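Local coordinates for glycerol dehydrogenase (PDB 1TA9), which catalyses the NAD-dependent oxidation of glycerol to dihydroxyacetone, probably with zinc as cofactor, and takes part in the assimilation of glycerol, at residues 242-248 and 399-403; 316-321 and 387-391; 334-339 and 367-371; 342-347 and 413-417. The contacts are given in a common frame with arbitrary orientation. Residues are numbered along the deposited sequence.

Contact 1: residues 242-248 and 399-403; sequences SVIRSNS and HNMSK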
loop_
_atom_site.group_PDB
_atom_site.type_symbol
_atom_site.label_atom_id
_atom_site.label_comp_id
_atom_site.label_asym_id
_atom_site.label_seq_id
_atom_site.Cartn_x
_atom_site.Cartn_y
_atom_site.Cartn_z
ATOM N N SER B 242 16.107 1.880 23.243
ATOM C CA SER B 242 17.419 1.239 23.346
ATOM C C SER B 242 17.554 0.412 24.625
ATOM O O SER B 242 18.135 -0.672 24.614
ATOM C CB SER B 242 18.527 2.301 23.304
ATOM O OG SER B 242 19.802 1.703 23.463
ATOM N N VAL B 243 17.029 0.934 25.730
ATOM C CA VAL B 243 17.084 0.230 27.011
ATOM C C VAL B 243 16.183 -1.002 26.964
ATOM O O VAL B 243 16.572 -2.094 27.386
ATOM C CB VAL B 243 16.614 1.145 28.172
ATOM C CG1 VAL B 243 16.507 0.341 29.477
ATOM C CG2 VAL B 243 17.580 2.293 28.345
ATOM N N ILE B 244 14.972 -0.819 26.443
ATOM C CA ILE B 244 14.017 -1.919 26.348
ATOM C C ILE B 244 14.494 -3.027 25.411
ATOM O O ILE B 244 14.431 -4.207 25.753
ATOM C CB ILE B 244 12.637 -1.410 25.871
ATOM C CG1 ILE B 244 12.033 -0.491 26.936
ATOM C CG2 ILE B 244 11.698 -2.588 25.599
ATOM C CD1 ILE B 244 10.700 0.115 26.548
ATOM N N ARG B 245 14.981 -2.650 24.233
ATOM C CA ARG B 245 15.450 -3.638 23.271
ATOM C C ARG B 245 16.719 -4.348 23.726
ATOM O O ARG B 245 17.036 -5.440 23.244
ATOM C CB ARG B 245 15.649 -2.982 21.905
ATOM C CG ARG B 245 14.334 -2.495 21.316
ATOM C CD ARG B 245 14.470 -2.029 19.881
ATOM N NE ARG B 245 13.159 -1.938 19.249
ATOM C CZ ARG B 245 12.966 -1.710 17.953
ATOM N NH1 ARG B 245 14.006 -1.543 17.142
ATOM N NH2 ARG B 245 11.731 -1.669 17.466
ATOM N N SER B 246 17.441 -3.733 24.659
ATOM C CA SER B 246 18.658 -4.331 25.198
ATOM C C SER B 246 18.302 -5.192 26.411
ATOM O O SER B 246 19.164 -5.856 26.987
ATOM C CB SER B 246 19.650 -3.242 25.627
ATOM O OG SER B 246 20.113 -2.491 24.519
ATOM N N ASN B 247 17.023 -5.173 26.790
ATOM C CA ASN B 247 16.531 -5.928 27.942
ATOM C C ASN B 247 17.292 -5.556 29.214
ATOM O O ASN B 247 17.633 -6.421 30.023
ATOM C CB ASN B 247 16.653 -7.434 27.688
ATOM C CG ASN B 247 15.809 -7.900 26.512
ATOM O OD1 ASN B 247 14.578 -7.921 26.580
ATOM N ND2 ASN B 247 16.470 -8.267 25.425
ATOM N N SER B 248 17.562 -4.265 29.384
ATOM C CA SER B 248 18.276 -3.786 30.562
ATOM C C SER B 248 17.288 -3.294 31.611
ATOM O O SER B 248 16.144 -2.976 31.297
ATOM C CB SER B 248 19.231 -2.645 30.190
ATOM O OG SER B 248 20.308 -3.119 29.395
ATOM N N HIS B 399 25.779 2.276 29.444
ATOM C CA HIS B 399 25.991 0.852 29.670
ATOM C C HIS B 399 24.708 0.024 29.620
ATOM O O HIS B 399 24.758 -1.204 29.698
ATOM C CB HIS B 399 26.717 0.651 30.999
ATOM C CG HIS B 399 28.045 1.339 31.051
ATOM N ND1 HIS B 399 29.087 1.001 30.216
ATOM C CD2 HIS B 399 28.478 2.387 31.789
ATOM C CE1 HIS B 399 30.106 1.813 30.436
ATOM N NE2 HIS B 399 29.761 2.664 31.385
ATOM N N ASN B 400 23.559 0.687 29.489
ATOM C CA ASN B 400 22.285 -0.031 29.392
ATOM C C ASN B 400 22.145 -0.609 27.987
ATOM O O ASN B 400 21.356 -1.525 27.758
ATOM C CB ASN B 400 21.091 0.897 29.674
ATOM C CG ASN B 400 20.971 1.269 31.140
ATOM O OD1 ASN B 400 21.213 0.446 32.020
ATOM N ND2 ASN B 400 20.576 2.512 31.408
ATOM N N MET B 401 22.913 -0.067 27.044
ATOM C CA MET B 401 22.872 -0.540 25.661
ATOM C C MET B 401 23.613 -1.866 25.525
ATOM O O MET B 401 24.667 -2.069 26.135
ATOM C CB MET B 401 23.494 0.499 24.720
ATOM C CG MET B 401 22.712 1.798 24.637
ATOM S SD MET B 401 23.489 3.058 23.607
ATOM C CE MET B 401 23.144 2.438 21.951
ATOM N N SER B 402 23.060 -2.777 24.729
ATOM C CA SER B 402 23.700 -4.073 24.538
ATOM C C SER B 402 25.004 -3.900 23.751
ATOM O O SER B 402 25.957 -4.651 23.954
ATOM C CB SER B 402 22.751 -5.041 23.816
ATOM O OG SER B 402 22.371 -4.550 22.546
ATOM N N LYS B 403 25.046 -2.907 22.860
ATOM C CA LYS B 403 26.252 -2.634 22.081
ATOM C C LYS B 403 27.216 -1.872 22.994
ATOM O O LYS B 403 26.814 -0.936 23.679
ATOM C CB LYS B 403 25.924 -1.789 20.841
ATOM C CG LYS B 403 27.100 -1.654 19.861
ATOM C CD LYS B 403 26.756 -0.814 18.625
ATOM C CE LYS B 403 25.692 -1.481 17.756
ATOM N NZ LYS B 403 25.378 -0.675 16.536
HETATM O O HOH W 1 23.423 -3.663 30.784
#

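Contact 2: residues 316-321 and 387-391; sequences AIHNGM and VGRAT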
loop_
_atom_site.group_PDB
_atom_site.type_symbol
_atom_site.label_atom_id
_atom_site.label_comp_id
_atom_site.label_asym_id
_atom_site.label_seq_id
_atom_site.Cartn_x
_atom_site.Cartn_y
_atom_site.Cartn_z
ATOM N N ALA B 316 24.336 10.194 28.465
ATOM C CA ALA B 316 25.703 9.941 28.906
ATOM C C ALA B 316 26.619 10.883 28.120
ATOM O O ALA B 316 27.579 11.441 28.660
ATOM C CB ALA B 316 26.076 8.489 28.643
ATOM N N ILE B 317 26.309 11.062 26.839
ATOM C CA ILE B 317 27.089 11.943 25.980
ATOM C C ILE B 317 26.907 13.389 26.429
ATOM O O ILE B 317 27.856 14.176 26.407
ATOM C CB ILE B 317 26.671 11.778 24.505
ATOM C CG1 ILE B 317 27.003 10.355 24.052
ATOM C CG2 ILE B 317 27.390 12.799 23.632
ATOM C CD1 ILE B 317 26.408 9.970 22.728
ATOM N N HIS B 318 25.689 13.733 26.839
ATOM C CA HIS B 318 25.410 15.078 27.330
ATOM C C HIS B 318 26.304 15.359 28.538
ATOM O O HIS B 318 26.883 16.440 28.653
ATOM C CB HIS B 318 23.935 15.210 27.725
ATOM C CG HIS B 318 23.673 16.272 28.752
ATOM N ND1 HIS B 318 23.955 16.098 30.090
ATOM C CD2 HIS B 318 23.163 17.522 28.637
ATOM C CE1 HIS B 318 23.629 17.191 30.755
ATOM N NE2 HIS B 318 23.145 18.071 29.897
ATOM N N ASN B 319 26.420 14.376 29.427
ATOM C CA ASN B 319 27.246 14.530 30.622
ATOM C C ASN B 319 28.727 14.631 30.264
ATOM O O ASN B 319 29.474 15.378 30.896
ATOM C CB ASN B 319 27.020 13.362 31.585
ATOM C CG ASN B 319 25.601 13.314 32.117
ATOM O OD1 ASN B 319 24.926 14.339 32.200
ATOM N ND2 ASN B 319 25.149 12.127 32.498
ATOM N N GLY B 320 29.147 13.884 29.249
ATOM C CA GLY B 320 30.538 13.936 28.834
ATOM C C GLY B 320 30.885 15.292 28.241
ATOM O O GLY B 320 31.968 15.827 28.484
ATOM N N MET B 321 29.957 15.848 27.463
ATOM C CA MET B 321 30.142 17.148 26.816
ATOM C C MET B 321 30.401 18.270 27.809
ATOM O O MET B 321 31.197 19.171 27.548
ATOM C CB MET B 321 28.905 17.521 25.997
ATOM C CG MET B 321 28.682 16.715 24.736
ATOM S SD MET B 321 27.147 17.239 23.923
ATOM C CE MET B 321 26.079 15.854 24.269
ATOM N N VAL B 387 35.801 13.463 26.444
ATOM C CA VAL B 387 34.353 13.339 26.543
ATOM C C VAL B 387 33.989 11.862 26.479
ATOM O O VAL B 387 33.115 11.396 27.211
ATOM C CB VAL B 387 33.635 14.087 25.395
ATOM C CG1 VAL B 387 32.144 13.777 25.424
ATOM C CG2 VAL B 387 33.851 15.593 25.537
ATOM N N GLY B 388 34.672 11.132 25.601
ATOM C CA GLY B 388 34.413 9.712 25.458
ATOM C C GLY B 388 34.652 8.978 26.760
ATOM O O GLY B 388 33.851 8.132 27.164
ATOM N N ARG B 389 35.759 9.296 27.424
ATOM C CA ARG B 389 36.076 8.661 28.692
ATOM C C ARG B 389 35.013 9.000 29.734
ATOM O O ARG B 389 34.573 8.132 30.487
ATOM C CB ARG B 389 37.463 9.102 29.184
ATOM C CG ARG B 389 38.631 8.477 28.417
ATOM C CD ARG B 389 39.952 8.666 29.165
ATOM N NE ARG B 389 40.432 10.044 29.115
ATOM C CZ ARG B 389 41.091 10.568 28.087
ATOM N NH1 ARG B 389 41.359 9.827 27.020
ATOM N NH2 ARG B 389 41.475 11.834 28.119
ATOM N N ALA B 390 34.593 10.261 29.775
ATOM C CA ALA B 390 33.571 10.687 30.733
ATOM C C ALA B 390 32.248 9.983 30.440
ATOM O O ALA B 390 31.530 9.568 31.349
ATOM C CB ALA B 390 33.380 12.201 30.657
ATOM N N THR B 391 31.933 9.857 29.158
ATOM C CA THR B 391 30.702 9.210 28.723
ATOM C C THR B 391 30.642 7.746 29.148
ATOM O O THR B 391 29.578 7.234 29.502
ATOM C CB THR B 391 30.573 9.271 27.188
ATOM O OG1 THR B 391 30.527 10.640 26.768
ATOM C CG2 THR B 391 29.311 8.551 26.720
#

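Contact 3: residues 334-339 and 367-371; sequences GEKVAY and LPITL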
loop_
_atom_site.group_PDB
_atom_site.type_symbol
_atom_site.label_atom_id
_atom_site.label_comp_id
_atom_site.label_asym_id
_atom_site.label_seq_id
_atom_site.Cartn_x
_atom_site.Cartn_y
_atom_site.Cartn_z
ATOM N N GLY B 334 18.581 20.598 27.088
ATOM C CA GLY B 334 18.020 20.017 25.881
ATOM C C GLY B 334 18.824 20.253 24.613
ATOM O O GLY B 334 18.790 19.437 23.688
ATOM N N GLU B 335 19.534 21.372 24.550
ATOM C CA GLU B 335 20.339 21.684 23.378
ATOM C C GLU B 335 21.473 20.672 23.284
ATOM O O GLU B 335 21.830 20.221 22.198
ATOM C CB GLU B 335 20.864 23.122 23.480
ATOM C CG GLU B 335 19.718 24.107 23.732
ATOM C CD GLU B 335 20.156 25.550 23.918
ATOM O OE1 GLU B 335 21.269 25.779 24.432
ATOM O OE2 GLU B 335 19.363 26.452 23.573
ATOM N N LYS B 336 22.025 20.301 24.432
ATOM C CA LYS B 336 23.099 19.322 24.464
ATOM C C LYS B 336 22.541 17.916 24.234
ATOM O O LYS B 336 23.128 17.122 23.502
ATOM C CB LYS B 336 23.835 19.386 25.810
ATOM C CG LYS B 336 24.689 20.644 25.981
ATOM C CD LYS B 336 25.351 20.715 27.357
ATOM C CE LYS B 336 24.330 20.920 28.467
ATOM N NZ LYS B 336 24.976 21.084 29.804
ATOM N N VAL B 337 21.399 17.616 24.848
ATOM C CA VAL B 337 20.786 16.296 24.700
ATOM C C VAL B 337 20.416 15.991 23.252
ATOM O O VAL B 337 20.557 14.856 22.792
ATOM C CB VAL B 337 19.519 16.158 25.580
ATOM C CG1 VAL B 337 18.746 14.896 25.190
ATOM C CG2 VAL B 337 19.914 16.074 27.047
ATOM N N ALA B 338 19.929 16.999 22.539
ATOM C CA ALA B 338 19.555 16.811 21.143
ATOM C C ALA B 338 20.782 16.366 20.347
ATOM O O ALA B 338 20.713 15.402 19.580
ATOM C CB ALA B 338 18.989 18.102 20.573
ATOM N N TYR B 339 21.904 17.058 20.524
ATOM C CA TYR B 339 23.117 16.676 19.806
ATOM C C TYR B 339 23.509 15.263 20.236
ATOM O O TYR B 339 23.880 14.434 19.407
ATOM C CB TYR B 339 24.268 17.643 20.108
ATOM C CG TYR B 339 25.437 17.490 19.156
ATOM C CD1 TYR B 339 25.497 18.223 17.971
ATOM C CD2 TYR B 339 26.459 16.571 19.412
ATOM C CE1 TYR B 339 26.545 18.049 17.060
ATOM C CE2 TYR B 339 27.508 16.384 18.504
ATOM C CZ TYR B 339 27.545 17.126 17.334
ATOM O OH TYR B 339 28.573 16.934 16.434
ATOM N N LEU B 367 17.233 23.612 16.947
ATOM C CA LEU B 367 18.154 22.957 17.863
ATOM C C LEU B 367 19.485 22.832 17.127
ATOM O O LEU B 367 19.511 22.617 15.914
ATOM C CB LEU B 367 17.637 21.563 18.238
ATOM C CG LEU B 367 16.493 21.529 19.258
ATOM C CD1 LEU B 367 15.793 20.173 19.228
ATOM C CD2 LEU B 367 17.058 21.809 20.651
ATOM N N PRO B 368 20.609 22.966 17.846
ATOM C CA PRO B 368 21.922 22.858 17.207
ATOM C C PRO B 368 22.236 21.422 16.794
ATOM O O PRO B 368 22.047 20.494 17.580
ATOM C CB PRO B 368 22.871 23.369 18.290
ATOM C CG PRO B 368 22.198 22.924 19.550
ATOM C CD PRO B 368 20.745 23.267 19.285
ATOM N N ILE B 369 22.709 21.242 15.562
ATOM C CA ILE B 369 23.048 19.911 15.071
ATOM C C ILE B 369 24.486 19.829 14.583
ATOM O O ILE B 369 24.890 18.826 13.999
ATOM C CB ILE B 369 22.120 19.467 13.921
ATOM C CG1 ILE B 369 22.227 20.440 12.743
ATOM C CG2 ILE B 369 20.690 19.365 14.427
ATOM C CD1 ILE B 369 21.470 19.983 11.501
ATOM N N THR B 370 25.254 20.886 14.823
ATOM C CA THR B 370 26.655 20.927 14.415
ATOM C C THR B 370 27.511 21.484 15.543
ATOM O O THR B 370 27.008 22.184 16.421
ATOM C CB THR B 370 26.863 21.823 13.179
ATOM O OG1 THR B 370 26.403 23.149 13.467
ATOM C CG2 THR B 370 26.094 21.273 11.986
ATOM N N LEU B 371 28.804 21.174 15.511
ATOM C CA LEU B 371 29.735 21.661 16.527
ATOM C C LEU B 371 29.813 23.184 16.461
ATOM O O LEU B 371 29.995 23.857 17.480
ATOM C CB LEU B 371 31.123 21.046 16.305
ATOM C CG LEU B 371 31.220 19.534 16.542
ATOM C CD1 LEU B 371 32.562 19.005 16.053
ATOM C CD2 LEU B 371 31.034 19.244 18.031
#

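Contact 4: residues 342-347 and 413-417; sequences LVQVVL and AIKAV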
loop_
_atom_site.group_PDB
_atom_site.type_symbol
_atom_site.label_atom_id
_atom_site.label_comp_id
_atom_site.label_asym_id
_atom_site.label_seq_id
_atom_site.Cartn_x
_atom_site.Cartn_y
_atom_site.Cartn_z
ATOM N N LEU B 342 21.678 12.588 18.433
ATOM C CA LEU B 342 22.175 12.325 17.088
ATOM C C LEU B 342 23.416 11.448 17.192
ATOM O O LEU B 342 23.655 10.589 16.341
ATOM C CB LEU B 342 22.519 13.628 16.362
ATOM C CG LEU B 342 21.340 14.516 15.942
ATOM C CD1 LEU B 342 21.864 15.716 15.156
ATOM C CD2 LEU B 342 20.360 13.717 15.089
ATOM N N VAL B 343 24.210 11.663 18.234
ATOM C CA VAL B 343 25.405 10.854 18.422
ATOM C C VAL B 343 24.970 9.412 18.690
ATOM O O VAL B 343 25.582 8.473 18.175
ATOM C CB VAL B 343 26.265 11.358 19.609
ATOM C CG1 VAL B 343 27.488 10.458 19.780
ATOM C CG2 VAL B 343 26.716 12.803 19.356
ATOM N N GLN B 344 23.914 9.228 19.482
ATOM C CA GLN B 344 23.449 7.866 19.753
ATOM C C GLN B 344 22.985 7.219 18.453
ATOM O O GLN B 344 23.141 6.016 18.262
ATOM C CB GLN B 344 22.297 7.829 20.773
ATOM C CG GLN B 344 21.818 6.385 21.018
ATOM C CD GLN B 344 20.956 6.212 22.252
ATOM O OE1 GLN B 344 21.122 6.919 23.247
ATOM N NE2 GLN B 344 20.043 5.241 22.204
ATOM N N VAL B 345 22.416 8.024 17.560
ATOM C CA VAL B 345 21.940 7.522 16.275
ATOM C C VAL B 345 23.113 6.993 15.457
ATOM O O VAL B 345 22.979 6.013 14.719
ATOM C CB VAL B 345 21.201 8.636 15.490
ATOM C CG1 VAL B 345 21.056 8.253 14.033
ATOM C CG2 VAL B 345 19.826 8.860 16.110
ATOM N N VAL B 346 24.262 7.645 15.590
ATOM C CA VAL B 346 25.453 7.207 14.884
ATOM C C VAL B 346 25.943 5.906 15.522
ATOM O O VAL B 346 26.314 4.962 14.821
ATOM C CB VAL B 346 26.564 8.285 14.951
ATOM C CG1 VAL B 346 27.848 7.767 14.317
ATOM C CG2 VAL B 346 26.095 9.545 14.228
ATOM N N LEU B 347 25.928 5.853 16.853
ATOM C CA LEU B 347 26.366 4.654 17.568
ATOM C C LEU B 347 25.422 3.480 17.302
ATOM O O LEU B 347 25.847 2.322 17.303
ATOM C CB LEU B 347 26.453 4.932 19.073
ATOM C CG LEU B 347 27.523 5.950 19.494
ATOM C CD1 LEU B 347 27.462 6.178 20.998
ATOM C CD2 LEU B 347 28.903 5.435 19.096
ATOM N N ALA B 413 32.041 9.346 16.766
ATOM C CA ALA B 413 30.621 9.568 16.520
ATOM C C ALA B 413 30.236 11.037 16.692
ATOM O O ALA B 413 29.371 11.543 15.979
ATOM C CB ALA B 413 29.783 8.684 17.450
ATOM N N ILE B 414 30.870 11.719 17.641
ATOM C CA ILE B 414 30.586 13.134 17.859
ATOM C C ILE B 414 30.969 13.917 16.600
ATOM O O ILE B 414 30.233 14.804 16.159
ATOM C CB ILE B 414 31.376 13.683 19.071
ATOM C CG1 ILE B 414 30.772 13.131 20.368
ATOM C CG2 ILE B 414 31.361 15.208 19.063
ATOM C CD1 ILE B 414 31.543 13.521 21.622
ATOM N N LYS B 415 32.119 13.585 16.019
ATOM C CA LYS B 415 32.568 14.260 14.807
ATOM C C LYS B 415 31.738 13.830 13.603
ATOM O O LYS B 415 31.487 14.625 12.703
ATOM C CB LYS B 415 34.051 13.975 14.549
ATOM C CG LYS B 415 34.977 14.750 15.485
ATOM C CD LYS B 415 36.451 14.488 15.201
ATOM C CE LYS B 415 36.878 13.107 15.679
ATOM N NZ LYS B 415 38.365 12.918 15.580
ATOM N N ALA B 416 31.311 12.571 13.589
ATOM C CA ALA B 416 30.502 12.065 12.487
ATOM C C ALA B 416 29.192 12.847 12.414
ATOM O O ALA B 416 28.757 13.240 11.334
ATOM C CB ALA B 416 30.224 10.579 12.676
ATOM N N VAL B 417 28.557 13.070 13.563
ATOM C CA VAL B 417 27.313 13.833 13.579
ATOM C C VAL B 417 27.548 15.185 12.899
ATOM O O VAL B 417 26.772 15.611 12.046
ATOM C CB VAL B 417 26.819 14.082 15.027
ATOM C CG1 VAL B 417 25.663 15.077 15.018
ATOM C CG2 VAL B 417 26.375 12.763 15.663
#

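Contact 1: residues 242-248 and 399-403
A Schellman motif closes helix 223-245 here. Asn247 has positive phi, Ser248 N bonds back to Val243 O (3.1 Å) and Asn247 N to Ile244 O (3.0 Å). The loop 399-403 packs on this helix end, in the all-helical part of the fold. Serine rotamers place four hydroxyls at the interface. Ser246, in the m rotamer, turns its OG back to give a hydrogen bond to Ser242 O (2.7 Å). The same OG accepts one from Ser402 N (3.0 Å). Ser242 is t, which puts its OG 3.1 Å from Met401 CG. Asn400 lays its CB 4.0 Å from Val243 CG2, while its side-chain ND2 bonds to Leu311 O. Ser402 is p, and its OG pairs with Asn247 of the second subunit, so the helix end also lies at a subunit interface. Ser248, again m, makes the shortest bond: its OG donates to Asn400 O at 2.5 Å.

Contact 2: residues 316-321 and 387-391
This is a close, buried helix-helix contact in the helical part of the iron-containing alcohol dehydrogenase fold. Helix 313-322, which carries the zinc ligand His315 just before segment 316-321, crosses helix 381-391. The axes of the two short segments approach to 7.7 Å at an angle of 132°, so they run roughly antiparallel but well splayed. Gly320 makes the close approach possible. Its CA lies 4.5 Å from the CA of Val387, and a CB at this position would clash with Thr391 OG1 and Val387 O. Val387 CG1 fills the space beside the glycine, 3.4 Å from Gly320 C and 3.6 Å from Met321 N. Ala390 CB adds a small contact, 3.8 Å from Gly320 CA. Thr391 CG2 reaches between Ala316 CB (3.8 Å) and Ile317 CG1 (4.0 Å). Beyond the pair, Ile317 packs on Val343 of helix 333-347, and Val387 on Ile414 of helix 407-428. On another side of helix 313-322, the ring of His318 meets that of the zinc ligand His333 edge-to-face. No hydrogen bond joins the two segments. The hydroxyl of Thr391 instead donates to Val387 O in its own helix (2.7 Å). The polar group is thus satisfied locally, and the contact between the helices rests on van der Waals packing and close backbone fit.

Contact 3: residues 334-339 and 367-371
Van der Waals packing comes first. Residues 367-371 run from the loop after helix 352-364 to the start of helix 371-374 and lie along helix 333-347. Leu367 CD1 is 4.0 Å from Ala338 CB, and Leu367 CD2 is 4.3 Å from Glu335 CA. Pro368 CG sits 3.8 Å from Glu335 O. Farther along, Leu371 CD2 is 4.1 Å from Tyr339 CZ.

Contacts between the Tyr339 ring and the backbone form a second group. The t rotamer carries the ring out along the link. Pro368 O (4.1 Å from Tyr339 CD1) and Thr370 N (3.8 Å from Tyr339 CE1) lie at the ring edge. Ile369 O is 3.6 Å from Tyr339 CE1.

No hydrogen bond joins the two segments; the polar side-chain ends named here bond to residues outside them. Tyr339 OH bonds to Ile414 O of helix 407-428. Glu335 OE1 takes a hydrogen bond from Met332 N, and Glu335 OE2 forms a salt bridge with Arg224. Thr370 is the N-cap of the short helix 371-374: its side chain caps a backbone N just past the segment, and its OG1 also bonds to Glu373 OE2.

Segment 334-339 continues helix 333-347 directly after its first residue, the zinc ligand His333. Asp232, His315 and His333 bind the zinc in this helical part of an iron-containing alcohol dehydrogenase fold.

Contact 4: residues 342-347 and 413-417
Helices 333-347 and 407-428 cross steeply in the helical part of the fold, with the axes of the short segments 8.6 Å apart at 110°. Val417 is the main bump. Its CG2 settles in a hollow framed by Leu342 O (3.5 Å), Val343 CA (3.5 Å) and Val346 CG2 (3.5 Å). Val417 CG1 meets Leu342 CB at 3.7 Å. A second fit surrounds Ala413. Val343 CG1 (3.7 Å), Val346 CG1 (3.8 Å) and Leu347 CD2 (3.7 Å) all converge on Ala413 CB. Val346 also touches the next turn, with its CG1 4.0 Å from Ala416 CB. Ile414 points away at CB, yet its CG1 still grazes Val343 CG2 at 4.2 Å. No hydrogen bond crosses the interface, so shape and apolar surface make the contact. Leu342 packs on helix 352-364, and Ile414 on helix 381-391. Gln344 faces helix 223-245, while Val346 and Ala416 touch Thr288 of the third subunit. The crossing thus lies between other helices of the chain and a subunit interface.

From the N terminus, helix 223-245 opens the longest loop, which contact 1 closes at 399-403. Contact 2 lies within that loop and joins helix 313-322 to helix 381-391. Contact 3 lies within both and closes the shortest loop, from 334-339 to 367-371. Contact 4 starts on the same helix, 333-347, but ends on helix 407-428, so it crosses the other three. Its segments also touch theirs: Lys403 with Leu347, Ile317 with Val343, and Tyr339 with Ile414. Helix 333-347 is thus the shared element of contacts 3 and 4. Together the contacts tie helices 223-245, 313-322 and 333-347, which carry the zinc ligands Asp232, His315 and His333, to later helices and loops of the same helical part.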